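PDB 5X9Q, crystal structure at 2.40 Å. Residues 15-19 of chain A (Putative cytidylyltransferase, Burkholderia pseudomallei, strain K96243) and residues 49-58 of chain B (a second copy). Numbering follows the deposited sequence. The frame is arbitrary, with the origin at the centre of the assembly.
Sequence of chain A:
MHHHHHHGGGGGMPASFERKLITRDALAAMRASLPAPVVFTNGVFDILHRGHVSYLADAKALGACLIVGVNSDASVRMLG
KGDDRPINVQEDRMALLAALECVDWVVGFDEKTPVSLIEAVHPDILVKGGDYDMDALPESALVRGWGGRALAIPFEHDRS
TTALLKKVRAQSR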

# COMPACT_ATOMS: atom_id res chain seq x y z
N ALA A 15 -9.39 7.03 7.14
CA ALA A 15 -10.71 6.65 6.68
C ALA A 15 -11.05 7.36 5.40
O ALA A 15 -12.04 7.09 4.80
CB ALA A 15 -11.76 6.92 7.74
N SER A 16 -10.20 8.27 4.98
CA SER A 16 -10.44 8.99 3.75
C SER A 16 -10.27 8.11 2.53
O SER A 16 -10.96 8.30 1.55
CB SER A 16 -9.54 10.21 3.64
OG SER A 16 -8.20 9.82 3.73
N PHE A 17 -9.38 7.14 2.55
CA PHE A 17 -9.29 6.35 1.34
C PHE A 17 -10.54 5.51 1.14
O PHE A 17 -10.79 5.01 0.04
CB PHE A 17 -8.05 5.46 1.38
CG PHE A 17 -7.93 4.63 2.64
CD1 PHE A 17 -8.73 3.52 2.86
CD2 PHE A 17 -6.97 4.95 3.60
CE1 PHE A 17 -8.60 2.75 4.00
CE2 PHE A 17 -6.81 4.18 4.74
CZ PHE A 17 -7.63 3.08 4.95
N GLU A 18 -11.34 5.38 2.19
CA GLU A 18 -12.58 4.61 2.11
C GLU A 18 -13.59 5.19 1.12
O GLU A 18 -14.62 4.58 0.85
CB GLU A 18 -13.21 4.48 3.50
CG GLU A 18 -12.59 3.40 4.37
CD GLU A 18 -12.97 3.55 5.83
OE1 GLU A 18 -14.00 4.20 6.12
OE2 GLU A 18 -12.25 3.00 6.69
N ARG A 19 -13.30 6.37 0.58
CA ARG A 19 -14.20 7.00 -0.37
C ARG A 19 -14.24 6.15 -1.64
O ARG A 19 -15.16 6.28 -2.45
CB ARG A 19 -13.83 8.47 -0.57
CG ARG A 19 -12.48 8.69 -1.24
CD ARG A 19 -12.13 10.17 -1.32
NE ARG A 19 -10.86 10.39 -2.00
CZ ARG A 19 -9.68 10.30 -1.41
NH1 ARG A 19 -9.59 9.99 -0.13
NH2 ARG A 19 -8.57 10.52 -2.11
N HIS B 49 -1.47 -4.41 7.33
CA HIS B 49 -2.85 -4.75 7.55
C HIS B 49 -3.64 -3.47 7.66
O HIS B 49 -3.06 -2.38 7.61
CB HIS B 49 -3.03 -5.63 8.79
CG HIS B 49 -2.45 -5.07 10.05
ND1 HIS B 49 -3.04 -4.05 10.76
CD2 HIS B 49 -1.35 -5.43 10.76
CE1 HIS B 49 -2.33 -3.80 11.84
NE2 HIS B 49 -1.30 -4.62 11.87
N ARG B 50 -4.95 -3.59 7.82
CA ARG B 50 -5.85 -2.46 7.83
C ARG B 50 -5.57 -1.49 8.97
O ARG B 50 -5.77 -0.29 8.82
CB ARG B 50 -7.29 -2.94 7.92
CG ARG B 50 -8.29 -1.84 7.76
CD ARG B 50 -9.65 -2.40 7.90
NE ARG B 50 -10.64 -1.42 7.49
CZ ARG B 50 -11.89 -1.73 7.17
NH1 ARG B 50 -12.29 -3.00 7.21
NH2 ARG B 50 -12.73 -0.77 6.80
N GLY B 51 -5.09 -2.00 10.09
CA GLY B 51 -4.75 -1.14 11.20
C GLY B 51 -3.60 -0.21 10.83
O GLY B 51 -3.62 0.97 11.20
N HIS B 52 -2.60 -0.73 10.11
CA HIS B 52 -1.48 0.08 9.63
C HIS B 52 -1.95 1.24 8.79
O HIS B 52 -1.57 2.39 9.04
CB HIS B 52 -0.50 -0.74 8.80
CG HIS B 52 0.37 -1.66 9.60
ND1 HIS B 52 0.65 -2.95 9.21
CD2 HIS B 52 1.02 -1.48 10.78
CE1 HIS B 52 1.45 -3.52 10.09
NE2 HIS B 52 1.69 -2.64 11.05
N VAL B 53 -2.79 0.95 7.79
CA VAL B 53 -3.15 1.99 6.85
C VAL B 53 -4.12 2.95 7.51
O VAL B 53 -4.10 4.14 7.21
CB VAL B 53 -3.77 1.43 5.53
CG1 VAL B 53 -2.76 0.50 4.84
CG2 VAL B 53 -5.09 0.72 5.79
N SER B 54 -4.93 2.46 8.43
CA SER B 54 -5.80 3.39 9.15
C SER B 54 -4.97 4.34 9.98
O SER B 54 -5.24 5.55 10.02
CB SER B 54 -6.80 2.65 10.04
OG SER B 54 -7.76 2.02 9.23
N TYR B 55 -3.95 3.77 10.63
CA TYR B 55 -3.05 4.55 11.47
C TYR B 55 -2.28 5.59 10.64
O TYR B 55 -2.19 6.75 11.01
CB TYR B 55 -2.07 3.62 12.18
CG TYR B 55 -0.91 4.35 12.80
CD1 TYR B 55 -1.09 5.13 13.93
CD2 TYR B 55 0.37 4.31 12.23
CE1 TYR B 55 -0.05 5.81 14.51
CE2 TYR B 55 1.43 5.00 12.80
CZ TYR B 55 1.21 5.75 13.95
OH TYR B 55 2.23 6.46 14.54
N LEU B 56 -1.73 5.19 9.49
CA LEU B 56 -0.94 6.11 8.68
C LEU B 56 -1.79 7.26 8.15
O LEU B 56 -1.31 8.38 8.07
CB LEU B 56 -0.25 5.37 7.54
CG LEU B 56 0.90 4.48 8.00
CD1 LEU B 56 1.50 3.71 6.84
CD2 LEU B 56 1.99 5.27 8.75
N ALA B 57 -3.04 6.99 7.81
CA ALA B 57 -3.95 8.05 7.38
C ALA B 57 -4.20 9.06 8.51
O ALA B 57 -4.17 10.28 8.27
CB ALA B 57 -5.27 7.46 6.88
N ASP B 58 -4.43 8.57 9.73
CA ASP B 58 -4.62 9.44 10.88
C ASP B 58 -3.36 10.25 11.16
O ASP B 58 -3.45 11.39 11.61
CB ASP B 58 -5.00 8.65 12.14
CG ASP B 58 -6.36 7.98 12.02
OD1 ASP B 58 -7.17 8.40 11.16
OD2 ASP B 58 -6.64 7.04 12.80

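The contact joins a short segment of chain A, 3-10 in conformation from F17(A) onward, to one flank of a helix that begins at R50(B) and continues beyond D58(B) in the second copy. It is small, burying 238 Å² over both sides, and no hydrogen bond crosses it. The backbones keep their distance: the nearest CA atoms, those of A15(A) and S54(B), lie 6.4 Å apart, so the two stretches meet chiefly through side chains.

Apolar packing centres on F17(A), which gives up 68 Å² to the helix, more than any other residue here. Its CA-to-CB bond points toward chain B, and with chi1 at 52° (p) the ring reaches V53(B) and A57(B), residues one helical turn apart whose own CA-to-CB bonds point back toward chain A. CZ of F17(A) lies 3.6 Å from CG2 of V53(B), a close van der Waals contact, while CE2 of F17(A) is 4.2 Å from CB of A57(B). Both methyl groups approach the ring obliquely. The small side chain of A57(B) also meets the start of the chain A stretch, where N of A15(A) lies 4.2 Å from CB of A57(B).

The polar component is a single, long salt bridge. OE2 of E18(A) stands 3.8 Å from NH2 of R50(B), near the guanidinium plane and at its edge. At this separation the opposite charges attract without a hydrogen bond between them. The CA-to-CB bond of R50(B) points sideways, but chi1 to chi3 are all t, and this extended chain carries the guanidinium nearer to chain A. Both NH1 and NH2 of R50(B) are hydrogen-bonded elsewhere in the structure.

Within each stretch, local hydrogen bonds define the backbone conformation and engage several side chains. In chain A, the backbone bonds from N of E18(A) to O of A15(A) and from N of R19(A) to O of S16(A), each 3.2 Å, link residues three apart. R19(A) makes no contact with the helix; its NH1 instead donates to O of S16(A) at 2.7 Å. In chain B, i to i+4 bonds run along the helix, from the weak one between N of V53(B) and O of H49(B) at 3.3 Å to that between N of D58(B) and O of S54(B) at 3.1 Å. H49(B) caps the N-terminus, its ND1 accepting a weak bond from N of G51(B) at 3.0 Å. OG of S54(B) donates to O of R50(B) at 3.1 Å, so this hydroxyl is satisfied within its own helix.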